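Local coordinates for protein glucosamine--fructose-6-phosphate aminotransferase [isomerizing] (Francisella tularensis subsp. tularensis, PDB 3TBF) that probably converts fructose 6-phosphate to glucosamine 6-phosphate with ammonia taken from glutamine, its isomerase portion being the part present here, at residues S65-I76 with F167-T178. Residues are numbered along the deposited sequence; the frame is centred on the assembly and turned at random.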
ATOM      1  N   SER A  65      -4.842  -7.053  10.573  1.00 13.01           N
ATOM      2  CA  SER A  65      -4.695  -5.990  11.548  1.00 13.25           C
ATOM      3  C   SER A  65      -4.111  -4.707  10.903  1.00 13.34           C
ATOM      4  O   SER A  65      -4.452  -3.580  11.266  1.00 14.82           O
ATOM      5  CB  SER A  65      -3.828  -6.493  12.713  1.00 14.53           C
ATOM      6  OG  SER A  65      -4.479  -7.621  13.386  1.00 14.96           O
ATOM      7  N   TYR A  66      -3.283  -4.869   9.888  1.00 12.32           N
ATOM      8  CA  TYR A  66      -2.799  -3.720   9.184  1.00 12.35           C
ATOM      9  C   TYR A  66      -3.924  -3.089   8.370  1.00 12.13           C
ATOM     10  O   TYR A  66      -4.069  -1.867   8.366  1.00 11.77           O
ATOM     11  CB  TYR A  66      -1.585  -4.091   8.336  1.00 13.61           C
ATOM     12  CG  TYR A  66      -1.146  -3.097   7.320  1.00 11.17           C
ATOM     13  CD1 TYR A  66      -0.363  -2.027   7.684  1.00 10.93           C
ATOM     14  CD2 TYR A  66      -1.486  -3.259   5.994  1.00 13.57           C
ATOM     15  CE1 TYR A  66       0.067  -1.117   6.750  1.00 11.26           C
ATOM     16  CE2 TYR A  66      -1.078  -2.371   5.032  1.00 12.78           C
ATOM     17  CZ  TYR A  66      -0.297  -1.307   5.410  1.00 14.81           C
ATOM     18  OH  TYR A  66       0.093  -0.414   4.445  1.00 19.54           O
ATOM     19  N   ASN A  67      -4.754  -3.904   7.735  1.00 11.54           N
ATOM     20  CA  ASN A  67      -5.923  -3.365   7.064  1.00 11.54           C
ATOM     21  C   ASN A  67      -6.848  -2.595   8.013  1.00 12.29           C
ATOM     22  O   ASN A  67      -7.377  -1.551   7.652  1.00 12.59           O
ATOM     23  CB  ASN A  67      -6.659  -4.479   6.361  1.00 11.88           C
ATOM     24  CG  ASN A  67      -5.815  -5.127   5.288  1.00 13.46           C
ATOM     25  OD1 ASN A  67      -4.886  -4.529   4.804  1.00 13.90           O
ATOM     26  ND2 ASN A  67      -6.095  -6.389   4.973  1.00 14.17           N
ATOM     27  N   ALA A  68      -6.970  -3.043   9.262  1.00 11.27           N
ATOM     28  CA  ALA A  68      -7.794  -2.285  10.196  1.00 11.44           C
ATOM     29  C   ALA A  68      -7.160  -0.930  10.472  1.00 11.37           C
ATOM     30  O   ALA A  68      -7.838   0.094  10.489  1.00 11.81           O
ATOM     31  CB  ALA A  68      -8.037  -3.088  11.540  1.00 10.06           C
ATOM     32  N   GLY A  69      -5.850  -0.923  10.680  1.00 11.92           N
ATOM     33  CA  GLY A  69      -5.128   0.304  10.936  1.00 11.87           C
ATOM     34  C   GLY A  69      -5.242   1.323   9.833  1.00 13.07           C
ATOM     35  O   GLY A  69      -5.430   2.507  10.075  1.00 12.61           O
HETATM   36  N   MSE A  70      -5.114   0.865   8.602  1.00 14.84           N
HETATM   37  CA  MSE A  70      -5.342   1.722   7.456  1.00 15.81           C
HETATM   38  C   MSE A  70      -6.737   2.336   7.455  1.00 15.81           C
HETATM   39  O   MSE A  70      -6.926   3.501   7.067  1.00 15.24           O
HETATM   40  CB  MSE A  70      -5.166   0.908   6.164  1.00 17.08           C
HETATM   41  CG  MSE A  70      -3.730   0.759   5.762  1.00 19.02           C
HETATM   42 SE   MSE A  70      -3.590  -0.183   4.021  0.60 24.59          SE
HETATM   43  CE  MSE A  70      -4.413   1.221   2.875  1.00 22.63           C
ATOM     44  N   THR A  71      -7.733   1.565   7.889  1.00 15.29           N
ATOM     45  CA  THR A  71      -9.081   2.108   7.911  1.00 14.70           C
ATOM     46  C   THR A  71      -9.078   3.226   8.940  1.00 15.37           C
ATOM     47  O   THR A  71      -9.538   4.333   8.707  1.00 17.14           O
ATOM     48  CB  THR A  71     -10.078   1.036   8.286  1.00 14.59           C
ATOM     49  OG1 THR A  71      -9.889  -0.123   7.458  1.00 12.17           O
ATOM     50  CG2 THR A  71     -11.457   1.525   8.124  1.00 13.81           C
ATOM     51  N   ALA A  72      -8.510   2.940  10.084  1.00 14.89           N
ATOM     52  CA  ALA A  72      -8.582   3.847  11.232  1.00 14.82           C
ATOM     53  C   ALA A  72      -7.885   5.180  10.986  1.00 15.57           C
ATOM     54  O   ALA A  72      -8.167   6.183  11.635  1.00 16.46           O
ATOM     55  CB  ALA A  72      -7.905   3.160  12.464  1.00 12.91           C
ATOM     56  N   LYS A  73      -6.897   5.183  10.108  1.00 15.78           N
ATOM     57  CA  LYS A  73      -6.161   6.406   9.867  1.00 15.59           C
ATOM     58  C   LYS A  73      -7.140   7.462   9.328  1.00 14.96           C
ATOM     59  O   LYS A  73      -7.038   8.630   9.676  1.00 13.44           O
ATOM     60  CB  LYS A  73      -4.993   6.142   8.924  1.00 15.56           C
ATOM     61  CG  LYS A  73      -4.550   7.348   8.105  1.00 19.65           C
ATOM     62  CD  LYS A  73      -3.341   7.069   7.226  1.00 21.62           C
ATOM     63  CE  LYS A  73      -2.751   8.404   6.735  1.00 23.39           C
ATOM     64  NZ  LYS A  73      -1.367   8.308   6.363  1.00 24.06           N
ATOM     65  N   TYR A  74      -8.093   7.057   8.508  1.00 15.04           N
ATOM     66  CA  TYR A  74      -9.018   8.020   7.920  1.00 16.08           C
ATOM     67  C   TYR A  74      -9.769   8.675   9.082  1.00 17.10           C
ATOM     68  O   TYR A  74      -9.926   9.908   9.110  1.00 18.08           O
ATOM     69  CB  TYR A  74      -9.987   7.343   6.955  1.00 15.54           C
ATOM     70  CG  TYR A  74      -9.381   6.987   5.624  1.00 17.62           C
ATOM     71  CD1 TYR A  74      -8.580   5.874   5.481  1.00 22.06           C
ATOM     72  CD2 TYR A  74      -9.638   7.740   4.480  1.00 21.44           C
ATOM     73  CE1 TYR A  74      -7.990   5.514   4.222  1.00 23.39           C
ATOM     74  CE2 TYR A  74      -9.073   7.394   3.226  1.00 23.63           C
ATOM     75  CZ  TYR A  74      -8.241   6.276   3.112  1.00 26.96           C
ATOM     76  OH  TYR A  74      -7.662   5.918   1.885  1.00 30.81           O
ATOM     77  N   TRP A  75     -10.203   7.854  10.051  1.00 16.49           N
ATOM     78  CA  TRP A  75     -11.044   8.316  11.182  1.00 16.58           C
ATOM     79  C   TRP A  75     -10.204   9.221  12.087  1.00 15.91           C
ATOM     80  O   TRP A  75     -10.662  10.273  12.498  1.00 16.35           O
ATOM     81  CB  TRP A  75     -11.524   7.140  12.046  1.00 16.13           C
ATOM     82  CG  TRP A  75     -12.485   6.240  11.439  1.00 16.38           C
ATOM     83  CD1 TRP A  75     -13.419   6.556  10.500  1.00 16.80           C
ATOM     84  CD2 TRP A  75     -12.707   4.864  11.786  1.00 14.08           C
ATOM     85  NE1 TRP A  75     -14.200   5.450  10.222  1.00 17.69           N
ATOM     86  CE2 TRP A  75     -13.795   4.406  11.011  1.00 15.61           C
ATOM     87  CE3 TRP A  75     -12.099   3.987  12.667  1.00 13.73           C
ATOM     88  CZ2 TRP A  75     -14.283   3.096  11.082  1.00 13.78           C
ATOM     89  CZ3 TRP A  75     -12.592   2.664  12.749  1.00 16.14           C
ATOM     90  CH2 TRP A  75     -13.681   2.241  11.952  1.00 14.50           C
ATOM     91  N   ILE A  76      -8.986   8.794  12.378  1.00 13.86           N
ATOM     92  CA  ILE A  76      -8.132   9.524  13.297  1.00 14.01           C
ATOM     93  C   ILE A  76      -7.784  10.915  12.817  1.00 15.42           C
ATOM     94  O   ILE A  76      -7.851  11.873  13.566  1.00 16.15           O
ATOM     95  CB  ILE A  76      -6.845   8.797  13.613  1.00 12.33           C
ATOM     96  CG1 ILE A  76      -7.141   7.545  14.435  1.00 13.28           C
ATOM     97  CG2 ILE A  76      -5.955   9.723  14.411  1.00 10.17           C
ATOM     98  CD1 ILE A  76      -6.047   6.566  14.510  1.00 10.04           C
ATOM     99  N   PHE A 167     -11.245  -8.749  13.096  1.00 12.31           N
ATOM    100  CA  PHE A 167     -11.113  -7.578  12.298  1.00 12.14           C
ATOM    101  C   PHE A 167     -12.151  -6.519  12.626  1.00 12.56           C
ATOM    102  O   PHE A 167     -11.810  -5.360  12.812  1.00 13.93           O
ATOM    103  CB  PHE A 167     -11.215  -7.929  10.828  1.00 12.44           C
ATOM    104  CG  PHE A 167     -11.173  -6.733   9.923  1.00 11.97           C
ATOM    105  CD1 PHE A 167      -9.998  -6.081   9.683  1.00 13.76           C
ATOM    106  CD2 PHE A 167     -12.308  -6.289   9.302  1.00 14.93           C
ATOM    107  CE1 PHE A 167      -9.957  -4.976   8.799  1.00 15.64           C
ATOM    108  CE2 PHE A 167     -12.293  -5.204   8.426  1.00 15.84           C
ATOM    109  CZ  PHE A 167     -11.138  -4.519   8.201  1.00 14.93           C
ATOM    110  N   THR A 168     -13.417  -6.915  12.709  1.00 12.58           N
ATOM    111  CA  THR A 168     -14.461  -5.973  13.008  1.00 11.71           C
ATOM    112  C   THR A 168     -14.347  -5.389  14.407  1.00 11.22           C
ATOM    113  O   THR A 168     -14.545  -4.197  14.555  1.00 12.00           O
ATOM    114  CB  THR A 168     -15.833  -6.563  12.748  1.00 12.24           C
ATOM    115  OG1 THR A 168     -15.951  -7.831  13.404  1.00 12.76           O
ATOM    116  CG2 THR A 168     -16.065  -6.681  11.235  1.00  7.52           C
ATOM    117  N   THR A 169     -13.974  -6.205  15.396  1.00  9.78           N
ATOM    118  CA  THR A 169     -13.726  -5.695  16.724  1.00  9.20           C
ATOM    119  C   THR A 169     -12.493  -4.828  16.819  1.00  9.33           C
ATOM    120  O   THR A 169     -12.445  -3.888  17.648  1.00  7.83           O
ATOM    121  CB  THR A 169     -13.638  -6.813  17.794  1.00  9.60           C
ATOM    122  OG1 THR A 169     -12.540  -7.677  17.525  1.00  8.67           O
ATOM    123  CG2 THR A 169     -14.922  -7.623  17.841  1.00  6.21           C
ATOM    124  N   GLN A 170     -11.483  -5.081  15.976  1.00  9.91           N
ATOM    125  CA  GLN A 170     -10.352  -4.141  15.937  1.00  9.57           C
ATOM    126  C   GLN A 170     -10.782  -2.809  15.375  1.00  9.58           C
ATOM    127  O   GLN A 170     -10.441  -1.771  15.926  1.00  9.65           O
ATOM    128  CB  GLN A 170      -9.168  -4.697  15.195  1.00 10.67           C
ATOM    129  CG  GLN A 170      -8.463  -5.809  15.961  1.00 10.88           C
ATOM    130  CD  GLN A 170      -7.587  -6.651  15.047  1.00 12.86           C
ATOM    131  OE1 GLN A 170      -7.464  -6.361  13.864  1.00 15.00           O
ATOM    132  NE2 GLN A 170      -6.939  -7.664  15.601  1.00 11.97           N
ATOM    133  N   LEU A 171     -11.584  -2.821  14.328  1.00 10.91           N
ATOM    134  CA  LEU A 171     -12.175  -1.584  13.825  1.00 11.71           C
ATOM    135  C   LEU A 171     -12.966  -0.857  14.906  1.00 11.58           C
ATOM    136  O   LEU A 171     -12.794   0.310  15.134  1.00 11.54           O
ATOM    137  CB  LEU A 171     -13.096  -1.886  12.663  1.00 13.22           C
ATOM    138  CG  LEU A 171     -12.665  -1.767  11.169  1.00 14.68           C
ATOM    139  CD1 LEU A 171     -11.229  -1.432  10.914  1.00 12.92           C
ATOM    140  CD2 LEU A 171     -13.077  -2.987  10.396  1.00 15.74           C
ATOM    141  N   VAL A 172     -13.840  -1.548  15.598  1.00 11.67           N
ATOM    142  CA  VAL A 172     -14.619  -0.883  16.602  1.00 11.92           C
ATOM    143  C   VAL A 172     -13.716  -0.289  17.698  1.00 12.37           C
ATOM    144  O   VAL A 172     -13.899   0.863  18.085  1.00 12.55           O
ATOM    145  CB  VAL A 172     -15.698  -1.822  17.182  1.00 13.12           C
ATOM    146  CG1 VAL A 172     -16.289  -1.275  18.454  1.00 14.49           C
ATOM    147  CG2 VAL A 172     -16.811  -2.019  16.195  1.00 10.43           C
ATOM    148  N   ALA A 173     -12.724  -1.044  18.179  1.00 11.57           N
ATOM    149  CA  ALA A 173     -11.821  -0.502  19.190  1.00 10.41           C
ATOM    150  C   ALA A 173     -11.162   0.777  18.677  1.00 11.00           C
ATOM    151  O   ALA A 173     -10.987   1.742  19.430  1.00 10.82           O
ATOM    152  CB  ALA A 173     -10.787  -1.533  19.586  1.00  9.52           C
ATOM    153  N   LEU A 174     -10.747   0.784  17.411  1.00 11.80           N
ATOM    154  CA  LEU A 174     -10.050   1.947  16.856  1.00 11.10           C
ATOM    155  C   LEU A 174     -10.980   3.139  16.752  1.00 11.71           C
ATOM    156  O   LEU A 174     -10.522   4.250  16.933  1.00 12.18           O
ATOM    157  CB  LEU A 174      -9.417   1.624  15.502  1.00 11.48           C
ATOM    158  CG  LEU A 174      -8.105   0.808  15.551  1.00 11.86           C
ATOM    159  CD1 LEU A 174      -7.842  -0.003  14.253  1.00 11.01           C
ATOM    160  CD2 LEU A 174      -6.915   1.669  15.869  1.00 11.77           C
ATOM    161  N   ALA A 175     -12.268   2.911  16.459  1.00 11.39           N
ATOM    162  CA  ALA A 175     -13.282   3.975  16.457  1.00 12.72           C
ATOM    163  C   ALA A 175     -13.469   4.578  17.827  1.00 12.61           C
ATOM    164  O   ALA A 175     -13.623   5.788  17.946  1.00 13.54           O
ATOM    165  CB  ALA A 175     -14.656   3.463  15.999  1.00 11.26           C
ATOM    166  N   ILE A 176     -13.490   3.733  18.847  1.00 12.43           N
ATOM    167  CA  ILE A 176     -13.641   4.200  20.213  1.00 12.96           C
ATOM    168  C   ILE A 176     -12.419   5.034  20.634  1.00 13.91           C
ATOM    169  O   ILE A 176     -12.571   6.117  21.145  1.00 14.21           O
ATOM    170  CB  ILE A 176     -13.830   3.013  21.186  1.00 13.36           C
ATOM    171  CG1 ILE A 176     -15.226   2.439  21.020  1.00 13.87           C
ATOM    172  CG2 ILE A 176     -13.562   3.415  22.655  1.00 10.60           C
ATOM    173  CD1 ILE A 176     -15.313   1.034  21.592  1.00 14.60           C
ATOM    174  N   PHE A 177     -11.226   4.510  20.412  1.00 14.44           N
ATOM    175  CA  PHE A 177      -9.980   5.253  20.552  1.00 15.40           C
ATOM    176  C   PHE A 177     -10.005   6.613  19.814  1.00 15.57           C
ATOM    177  O   PHE A 177      -9.604   7.630  20.366  1.00 15.28           O
ATOM    178  CB  PHE A 177      -8.810   4.377  20.043  1.00 15.72           C
ATOM    179  CG  PHE A 177      -7.511   5.101  19.931  1.00 18.15           C
ATOM    180  CD1 PHE A 177      -6.869   5.528  21.055  1.00 21.40           C
ATOM    181  CD2 PHE A 177      -6.934   5.334  18.708  1.00 20.69           C
ATOM    182  CE1 PHE A 177      -5.664   6.201  20.976  1.00 24.29           C
ATOM    183  CE2 PHE A 177      -5.727   6.007  18.621  1.00 23.37           C
ATOM    184  CZ  PHE A 177      -5.092   6.430  19.771  1.00 24.05           C
ATOM    185  N   THR A 178     -10.490   6.641  18.582  1.00 15.60           N
ATOM    186  CA  THR A 178     -10.611   7.913  17.879  1.00 15.66           C
ATOM    187  C   THR A 178     -11.415   8.884  18.698  1.00 15.99           C
ATOM    188  O   THR A 178     -10.992  10.023  18.842  1.00 17.12           O
ATOM    189  CB  THR A 178     -11.264   7.761  16.513  1.00 15.33           C
ATOM    190  OG1 THR A 178     -10.389   7.021  15.679  1.00 16.46           O
ATOM    191  CG2 THR A 178     -11.493   9.068  15.856  1.00 14.83           C
TER
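The backbones come nearest at Ala68 and Leu171, Ala72 and Leu174, and Ile76 and Thr178, where helix 65-76 and helix 167-178 run side by side in the same sense, their axes 9.3 Å apart and crossing at -32°. Ala68 is a knob among Phe167, Gln170, Leu171 and Leu174: its CB meets Leu171 CD1 at 3.7 Å, while the Phe167 ring turns its edge, CE1, to Ala68 N at 3.6 Å. With CG anti to the backbone N (chi1 176°), Phe167 swings that ring to helix 65-76, beside Asn67, whose ND2 hydrogen-bonds to Glu244 OE1. In return Leu174 enters between Ala68, Gly69, Ala72 and Trp75, its CD1 lying 3.6 Å from Ala72 CB. Trp75 is a third knob; the CZ3 corner of its indole points at the Leu171 carbonyl, 3.4 Å from O and near the ring plane, and its NE1 hydrogen-bonds to Asp333 O. Ser65 OG donates to Gln170 OE1 over a long 3.3 Å, almost at right angles to the C=O (98°) and tilted from the carbonyl plane. Further along, Thr178 OG1 turns back to Leu174 O at 3.0 Å and also lies against Ile76 CG1. Asn67 and Phe167 touch helix 238-253; Leu171 and Trp75 touch helix 335-355. Such knobs-into-holes packing joins the helices following strands 56-61 and 149-152, first and last of the sheet in chain order, within the alpha-beta-alpha sandwich of an SIS domain.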